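Local coordinates for protein serine protease pet (Escherichia coli, PDB 4OM9) that is a secreted autotransporter enterotoxin of enteroaggregative strains, a serine protease that probably cleaves the host cytoskeletal protein alpha-fodrin, at residues L369-A374 with K392-I397; L761-A766 with N805-V810. All coordinates share one frame; numbering follows the deposited sequence.

Overall arrangement
The chain opens with the serine protease domain and then runs through a long beta-helix. Contact 1 comes first, in the early turns of that helix. It closes a loop of 17 residues and ties the end of strand 368-371, with the turn after it, to the loop between strands 385-388 and 397-399. Contact 2 follows further along and closes a longer loop of 38 residues. It ties the loop after strand 747-755 to the loop after strand 794-796. The contacts are in series, and neither nests in nor crosses the other. The centres of contact 1 and contact 2 are about 68 Å apart, on opposite sides of the chain's centre.

Contact 1. Residues L369-A374 with K392-I397; sequences LNVIQA and KTFNNI
V371 and T393 meet methyl to methyl. CG1 of V371 lies 3.6 Å from CG2 of T393, and the two side chains cross obliquely. OG1 of T393 is anti to the carbonyl carbon and beside the backbone N (chi1 -63°), while CG2 is anti to that N and points at V371. OG1 bonds to the carbonyl O of A390, just before the segment. The threonine thus gives a methyl to the contact and keeps its hydroxyl for its own turn. The other V371 methyl, CG2, reaches the F394 ring and is 3.9 Å from its CE2. These two side chains stand roughly perpendicular. This is the tight part: V371, T393 and F394 are all buried. V371 also touches V386 and W351 of adjacent strands, and F394 touches L379.

The looser side is at A374, which is partly exposed. Its CA lies 3.5 Å from the carbonyl O of T393, a CA-H...O contact with an angle of 133° at the hydrogen. Its CB is 3.8 Å from the carbonyl O of K392. The K392 chain runs off toward E416, with which it makes a long, weak ion pair.

No hydrogen bond joins the two segments. The contact lies in the parallel beta-helix, where strand 368-371 pairs with its neighbours 348-352 and 385-388. Its chemistry implies that the end of strand 368-371 and the 392-397 loop meet through apolar side chains, with one CA-H...O contact at the edge, while T393 OG1 and Q373 NE2 bond to A390 and N352.

Contact 2. Residues L761-A766 with N805-V810; sequences LSFGSA and NALWKV
The backbones of F763-G764 and N805-A806 come close without a hydrogen bond, with CA of G764 3.4 Å from the carbonyl O of N805 in a CA-H...O contact (138° at the hydrogen). G764 has no side chain, and a CB there would run into that same oxygen. At the backbone angles of G764, a CB would also press against the carbonyl O of F763.

F763, A806 and L807 supply the apolar part. F763 CB faces A806 CB at 4.1 Å. F763 CG is anti to the carbonyl carbon and beside the backbone N (chi1 -50°), and from there the ring reaches L807, with CD2 of F763 3.5 Å from CD1 of L807. The two side chains lie roughly perpendicular. The polar end of N805 is used elsewhere: its OD1 bonds to the hydroxyl of S824.

The contact is buried and lies among the later turns of the beta-helix. The F763 ring stacks on that of Y790 and also touches I794 of strand 794-796. G764 pairs by backbone bonds with A743 of strand 740-744, and A806 with S824. The two loops therefore sit between strand 740-744 and the chain around S824, beside strands 788-791 and 794-796.

Contact 1. Residues L369-A374 with K392-I397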
ATOM      1  N   LEU A 369      -5.627 -31.340   0.260  1.00 29.58           N
ATOM      2  CA  LEU A 369      -5.859 -32.211  -0.878  1.00 29.45           C
ATOM      3  C   LEU A 369      -4.563 -32.282  -1.705  1.00 32.28           C
ATOM      4  O   LEU A 369      -4.106 -31.276  -2.242  1.00 31.20           O
ATOM      5  CB  LEU A 369      -7.022 -31.702  -1.732  1.00 29.00           C
ATOM      6  CG  LEU A 369      -7.509 -32.699  -2.786  1.00 32.12           C
ATOM      7  CD1 LEU A 369      -8.020 -33.957  -2.124  1.00 30.74           C
ATOM      8  CD2 LEU A 369      -8.587 -32.119  -3.670  1.00 29.91           C
ATOM      9  N   ASN A 370      -3.960 -33.464  -1.766  1.00 32.49           N
ATOM     10  CA  ASN A 370      -2.715 -33.667  -2.496  1.00 34.00           C
ATOM     11  C   ASN A 370      -2.986 -34.352  -3.825  1.00 33.98           C
ATOM     12  O   ASN A 370      -3.175 -35.556  -3.875  1.00 35.73           O
ATOM     13  CB  ASN A 370      -1.729 -34.494  -1.676  1.00 38.71           C
ATOM     14  CG  ASN A 370      -0.386 -34.653  -2.372  1.00 42.94           C
ATOM     15  OD1 ASN A 370      -0.028 -33.855  -3.250  1.00 40.48           O
ATOM     16  ND2 ASN A 370       0.365 -35.691  -1.986  1.00 42.60           N
ATOM     17  N   VAL A 371      -3.016 -33.572  -4.898  1.00 34.46           N
ATOM     18  CA  VAL A 371      -3.488 -34.074  -6.173  1.00 32.88           C
ATOM     19  C   VAL A 371      -2.322 -34.660  -6.950  1.00 35.73           C
ATOM     20  O   VAL A 371      -1.497 -33.927  -7.475  1.00 32.26           O
ATOM     21  CB  VAL A 371      -4.179 -32.981  -6.985  1.00 32.40           C
ATOM     22  CG1 VAL A 371      -4.989 -33.596  -8.100  1.00 30.67           C
ATOM     23  CG2 VAL A 371      -5.102 -32.126  -6.065  1.00 29.45           C
ATOM     24  N   ILE A 372      -2.292 -35.994  -7.012  1.00 44.90           N
ATOM     25  CA  ILE A 372      -1.191 -36.767  -7.606  1.00 50.29           C
ATOM     26  C   ILE A 372      -1.273 -36.889  -9.132  1.00 50.84           C
ATOM     27  O   ILE A 372      -0.249 -37.050  -9.800  1.00 55.79           O
ATOM     28  CB  ILE A 372      -1.135 -38.194  -7.004  1.00 49.73           C
ATOM     29  CG1 ILE A 372      -1.200 -38.134  -5.474  1.00 51.65           C
ATOM     30  CG2 ILE A 372       0.117 -38.949  -7.473  1.00 57.96           C
ATOM     31  CD1 ILE A 372      -0.142 -37.234  -4.850  1.00 48.78           C
ATOM     32  N   GLN A 373      -2.479 -36.808  -9.684  1.00 31.62           N
ATOM     33  CA  GLN A 373      -2.651 -36.922 -11.133  1.00 32.51           C
ATOM     34  C   GLN A 373      -3.461 -35.763 -11.739  1.00 31.69           C
ATOM     35  O   GLN A 373      -4.226 -35.108 -11.058  1.00 30.59           O
ATOM     36  CB  GLN A 373      -3.303 -38.266 -11.496  1.00 33.93           C
ATOM     37  CG  GLN A 373      -4.653 -38.610 -10.829  1.00 33.68           C
ATOM     38  CD  GLN A 373      -5.237 -39.960 -11.352  1.00 35.31           C
ATOM     39  OE1 GLN A 373      -5.892 -39.996 -12.387  1.00 36.02           O
ATOM     40  NE2 GLN A 373      -4.962 -41.050 -10.647  1.00 36.01           N
ATOM     41  N   ALA A 374      -3.278 -35.513 -13.032  1.00 34.56           N
ATOM     42  CA  ALA A 374      -4.051 -34.475 -13.708  1.00 32.65           C
ATOM     43  C   ALA A 374      -5.531 -34.843 -13.646  1.00 35.08           C
ATOM     44  O   ALA A 374      -5.891 -36.027 -13.687  1.00 37.15           O
ATOM     45  CB  ALA A 374      -3.592 -34.291 -15.162  1.00 32.92           C
ATOM     46  N   LYS A 392      -0.246 -29.701 -15.375  1.00 36.08           N
ATOM     47  CA  LYS A 392      -1.588 -29.252 -15.717  1.00 38.87           C
ATOM     48  C   LYS A 392      -2.622 -29.931 -14.809  1.00 42.31           C
ATOM     49  O   LYS A 392      -3.600 -30.517 -15.287  1.00 35.24           O
ATOM     50  CB  LYS A 392      -1.885 -29.541 -17.184  1.00 37.82           C
ATOM     51  CG  LYS A 392      -2.411 -28.352 -17.948  1.00 50.09           C
ATOM     52  CD  LYS A 392      -3.885 -28.117 -17.698  1.00 43.67           C
ATOM     53  CE  LYS A 392      -4.704 -29.081 -18.524  1.00 52.47           C
ATOM     54  NZ  LYS A 392      -4.955 -28.581 -19.908  1.00 61.93           N
ATOM     55  N   THR A 393      -2.379 -29.862 -13.501  1.00 30.27           N
ATOM     56  CA  THR A 393      -3.161 -30.622 -12.544  1.00 29.79           C
ATOM     57  C   THR A 393      -4.671 -30.393 -12.707  1.00 27.69           C
ATOM     58  O   THR A 393      -5.433 -31.349 -12.838  1.00 28.49           O
ATOM     59  CB  THR A 393      -2.719 -30.294 -11.121  1.00 27.45           C
ATOM     60  OG1 THR A 393      -1.349 -30.703 -10.968  1.00 28.09           O
ATOM     61  CG2 THR A 393      -3.593 -31.022 -10.122  1.00 26.74           C
ATOM     62  N   PHE A 394      -5.091 -29.138 -12.753  1.00 28.94           N
ATOM     63  CA  PHE A 394      -6.466 -28.819 -13.103  1.00 30.76           C
ATOM     64  C   PHE A 394      -6.461 -28.042 -14.390  1.00 28.63           C
ATOM     65  O   PHE A 394      -5.433 -27.519 -14.783  1.00 30.86           O
ATOM     66  CB  PHE A 394      -7.150 -28.032 -11.982  1.00 28.17           C
ATOM     67  CG  PHE A 394      -7.402 -28.853 -10.754  1.00 26.62           C
ATOM     68  CD1 PHE A 394      -8.553 -29.623 -10.647  1.00 27.96           C
ATOM     69  CD2 PHE A 394      -6.485 -28.883  -9.725  1.00 24.74           C
ATOM     70  CE1 PHE A 394      -8.803 -30.396  -9.518  1.00 25.92           C
ATOM     71  CE2 PHE A 394      -6.715 -29.652  -8.599  1.00 25.93           C
ATOM     72  CZ  PHE A 394      -7.881 -30.418  -8.496  1.00 26.08           C
ATOM     73  N   ASN A 395      -7.592 -27.987 -15.071  1.00 30.37           N
ATOM     74  CA  ASN A 395      -7.665 -27.170 -16.262  1.00 33.41           C
ATOM     75  C   ASN A 395      -7.694 -25.665 -15.856  1.00 33.51           C
ATOM     76  O   ASN A 395      -6.899 -24.865 -16.355  1.00 29.66           O
ATOM     77  CB  ASN A 395      -8.872 -27.582 -17.101  1.00 32.09           C
ATOM     78  CG  ASN A 395      -8.737 -29.023 -17.654  1.00 38.86           C
ATOM     79  OD1 ASN A 395      -7.627 -29.534 -17.832  1.00 39.20           O
ATOM     80  ND2 ASN A 395      -9.866 -29.671 -17.915  1.00 38.79           N
ATOM     81  N   ASN A 396      -8.578 -25.325 -14.917  1.00 33.96           N
ATOM     82  CA  ASN A 396      -8.701 -23.988 -14.338  1.00 31.09           C
ATOM     83  C   ASN A 396      -8.891 -24.068 -12.836  1.00 29.43           C
ATOM     84  O   ASN A 396      -9.624 -24.935 -12.360  1.00 29.76           O
ATOM     85  CB  ASN A 396      -9.886 -23.233 -14.938  1.00 33.37           C
ATOM     86  CG  ASN A 396      -9.727 -22.996 -16.413  1.00 34.75           C
ATOM     87  OD1 ASN A 396      -8.969 -22.125 -16.825  1.00 34.20           O
ATOM     88  ND2 ASN A 396     -10.438 -23.778 -17.225  1.00 38.07           N
ATOM     89  N   ILE A 397      -8.261 -23.153 -12.095  1.00 29.27           N
ATOM     90  CA  ILE A 397      -8.429 -23.080 -10.653  1.00 27.16           C
ATOM     91  C   ILE A 397      -9.066 -21.755 -10.196  1.00 27.45           C
ATOM     92  O   ILE A 397      -8.663 -20.669 -10.647  1.00 28.18           O
ATOM     93  CB  ILE A 397      -7.089 -23.271  -9.948  1.00 25.25           C
ATOM     94  CG1 ILE A 397      -6.519 -24.642 -10.291  1.00 27.82           C
ATOM     95  CG2 ILE A 397      -7.241 -23.099  -8.433  1.00 23.66           C
ATOM     96  CD1 ILE A 397      -5.085 -24.837  -9.894  1.00 25.92           C
TER

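Contact 2. Residues L761-A766 with N805-V810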
ATOM      1  N   LEU A 761      20.297  28.720   2.262  1.00 96.84           N
ATOM      2  CA  LEU A 761      21.004  27.642   2.956  1.00 92.97           C
ATOM      3  C   LEU A 761      22.317  27.217   2.256  1.00 85.85           C
ATOM      4  O   LEU A 761      22.477  27.479   1.059  1.00 87.68           O
ATOM      5  CB  LEU A 761      20.018  26.475   3.131  1.00 93.54           C
ATOM      6  CG  LEU A 761      19.007  26.782   4.249  1.00 96.15           C
ATOM      7  CD1 LEU A 761      17.952  25.703   4.384  1.00 87.06           C
ATOM      8  CD2 LEU A 761      19.726  27.009   5.581  1.00 93.00           C
ATOM      9  N   SER A 762      23.272  26.596   2.970  1.00117.23           N
ATOM     10  CA  SER A 762      23.167  26.120   4.362  1.00108.27           C
ATOM     11  C   SER A 762      24.489  25.910   5.079  1.00116.61           C
ATOM     12  O   SER A 762      24.629  26.274   6.243  1.00122.90           O
ATOM     13  CB  SER A 762      22.498  24.776   4.406  1.00105.37           C
ATOM     14  OG  SER A 762      23.455  23.805   4.013  1.00106.81           O
ATOM     15  N   PHE A 763      25.412  25.257   4.364  1.00 79.70           N
ATOM     16  CA  PHE A 763      26.616  24.576   4.887  1.00 79.14           C
ATOM     17  C   PHE A 763      26.841  24.572   6.401  1.00 83.08           C
ATOM     18  O   PHE A 763      27.003  25.618   7.020  1.00 89.57           O
ATOM     19  CB  PHE A 763      27.874  25.155   4.240  1.00 81.52           C
ATOM     20  CG  PHE A 763      27.816  25.236   2.745  1.00 81.60           C
ATOM     21  CD1 PHE A 763      27.371  24.172   1.991  1.00 74.11           C
ATOM     22  CD2 PHE A 763      28.217  26.390   2.095  1.00 83.45           C
ATOM     23  CE1 PHE A 763      27.317  24.261   0.607  1.00 70.99           C
ATOM     24  CE2 PHE A 763      28.173  26.488   0.723  1.00 78.33           C
ATOM     25  CZ  PHE A 763      27.723  25.422  -0.026  1.00 76.01           C
ATOM     26  N   GLY A 764      26.885  23.383   6.987  1.00 85.62           N
ATOM     27  CA  GLY A 764      27.254  23.256   8.382  1.00 94.11           C
ATOM     28  C   GLY A 764      26.096  23.098   9.344  1.00 95.13           C
ATOM     29  O   GLY A 764      25.086  23.799   9.257  1.00 93.25           O
ATOM     30  N   SER A 765      26.262  22.161  10.271  1.00 90.56           N
ATOM     31  CA  SER A 765      25.267  21.888  11.296  1.00 93.91           C
ATOM     32  C   SER A 765      24.968  23.133  12.116  1.00106.24           C
ATOM     33  O   SER A 765      25.816  23.594  12.879  1.00111.55           O
ATOM     34  CB  SER A 765      25.749  20.767  12.215  1.00 96.08           C
ATOM     35  OG  SER A 765      26.266  19.680  11.469  1.00 83.78           O
ATOM     36  N   ALA A 766      23.763  23.671  11.951  1.00132.32           N
ATOM     37  CA  ALA A 766      23.344  24.872  12.667  1.00137.45           C
ATOM     38  C   ALA A 766      23.322  24.648  14.178  1.00147.74           C
ATOM     39  O   ALA A 766      22.275  24.347  14.754  1.00146.08           O
ATOM     40  CB  ALA A 766      21.977  25.323  12.182  1.00136.04           C
ATOM     41  N   ASN A 805      29.694  27.124  10.911  1.00 89.33           N
ATOM     42  CA  ASN A 805      30.888  26.293  10.934  1.00 89.82           C
ATOM     43  C   ASN A 805      31.031  25.567   9.593  1.00 88.42           C
ATOM     44  O   ASN A 805      30.261  24.675   9.277  1.00 87.16           O
ATOM     45  CB  ASN A 805      30.824  25.333  12.139  1.00 89.31           C
ATOM     46  CG  ASN A 805      32.175  24.750  12.513  1.00 88.51           C
ATOM     47  OD1 ASN A 805      33.204  25.118  11.953  1.00 90.92           O
ATOM     48  ND2 ASN A 805      32.169  23.810  13.451  1.00 95.91           N
ATOM     49  N   ALA A 806      32.010  25.990   8.798  1.00129.08           N
ATOM     50  CA  ALA A 806      32.192  25.511   7.425  1.00124.82           C
ATOM     51  C   ALA A 806      33.650  25.928   7.006  1.00128.56           C
ATOM     52  O   ALA A 806      34.430  26.147   7.930  1.00133.95           O
ATOM     53  CB  ALA A 806      31.079  26.049   6.553  1.00120.31           C
ATOM     54  N   LEU A 807      34.101  26.088   5.746  1.00113.84           N
ATOM     55  CA  LEU A 807      33.396  26.492   4.528  1.00110.96           C
ATOM     56  C   LEU A 807      34.029  25.949   3.260  1.00105.55           C
ATOM     57  O   LEU A 807      34.405  24.783   3.187  1.00102.19           O
ATOM     58  CB  LEU A 807      33.364  28.015   4.430  1.00117.12           C
ATOM     59  CG  LEU A 807      32.045  28.732   4.178  1.00112.87           C
ATOM     60  CD1 LEU A 807      31.067  27.824   3.469  1.00111.55           C
ATOM     61  CD2 LEU A 807      31.498  29.244   5.487  1.00113.01           C
ATOM     62  N   TRP A 808      34.156  26.819   2.261  1.00 84.25           N
ATOM     63  CA  TRP A 808      34.666  26.392   0.967  1.00 84.04           C
ATOM     64  C   TRP A 808      36.042  26.893   0.639  1.00 85.99           C
ATOM     65  O   TRP A 808      36.578  27.786   1.294  1.00 90.46           O
ATOM     66  CB  TRP A 808      33.728  26.786  -0.189  1.00 80.00           C
ATOM     67  CG  TRP A 808      33.110  28.144  -0.169  1.00 78.73           C
ATOM     68  CD1 TRP A 808      32.935  28.961   0.901  1.00 84.03           C
ATOM     69  CD2 TRP A 808      32.546  28.826  -1.288  1.00 76.40           C
ATOM     70  NE1 TRP A 808      32.310  30.123   0.520  1.00 85.78           N
ATOM     71  CE2 TRP A 808      32.054  30.062  -0.825  1.00 78.81           C
ATOM     72  CE3 TRP A 808      32.414  28.515  -2.641  1.00 74.86           C
ATOM     73  CZ2 TRP A 808      31.444  30.984  -1.659  1.00 78.09           C
ATOM     74  CZ3 TRP A 808      31.809  29.427  -3.467  1.00 74.96           C
ATOM     75  CH2 TRP A 808      31.340  30.657  -2.976  1.00 76.60           C
ATOM     76  N   LYS A 809      36.598  26.293  -0.403  1.00 92.33           N
ATOM     77  CA  LYS A 809      37.913  26.664  -0.875  1.00100.44           C
ATOM     78  C   LYS A 809      37.804  27.655  -2.040  1.00101.61           C
ATOM     79  O   LYS A 809      38.804  28.194  -2.501  1.00103.94           O
ATOM     80  CB  LYS A 809      38.691  25.414  -1.282  1.00 99.61           C
ATOM     81  CG  LYS A 809      38.534  24.223  -0.328  1.00 95.03           C
ATOM     82  CD  LYS A 809      39.662  23.219  -0.560  1.00 99.24           C
ATOM     83  CE  LYS A 809      39.596  22.016   0.367  1.00 89.73           C
ATOM     84  NZ  LYS A 809      38.807  20.902  -0.237  1.00 87.84           N
ATOM     85  N   VAL A 810      36.571  27.880  -2.494  1.00 95.48           N
ATOM     86  CA  VAL A 810      36.232  28.806  -3.586  1.00 88.65           C
ATOM     87  C   VAL A 810      37.099  28.682  -4.839  1.00 86.38           C
ATOM     88  O   VAL A 810      38.188  29.226  -4.895  1.00 90.69           O
ATOM     89  CB  VAL A 810      36.293  30.261  -3.123  1.00 86.15           C
ATOM     90  CG1 VAL A 810      35.676  31.155  -4.179  1.00 90.03           C
ATOM     91  CG2 VAL A 810      35.564  30.426  -1.806  1.00 85.30           C
TER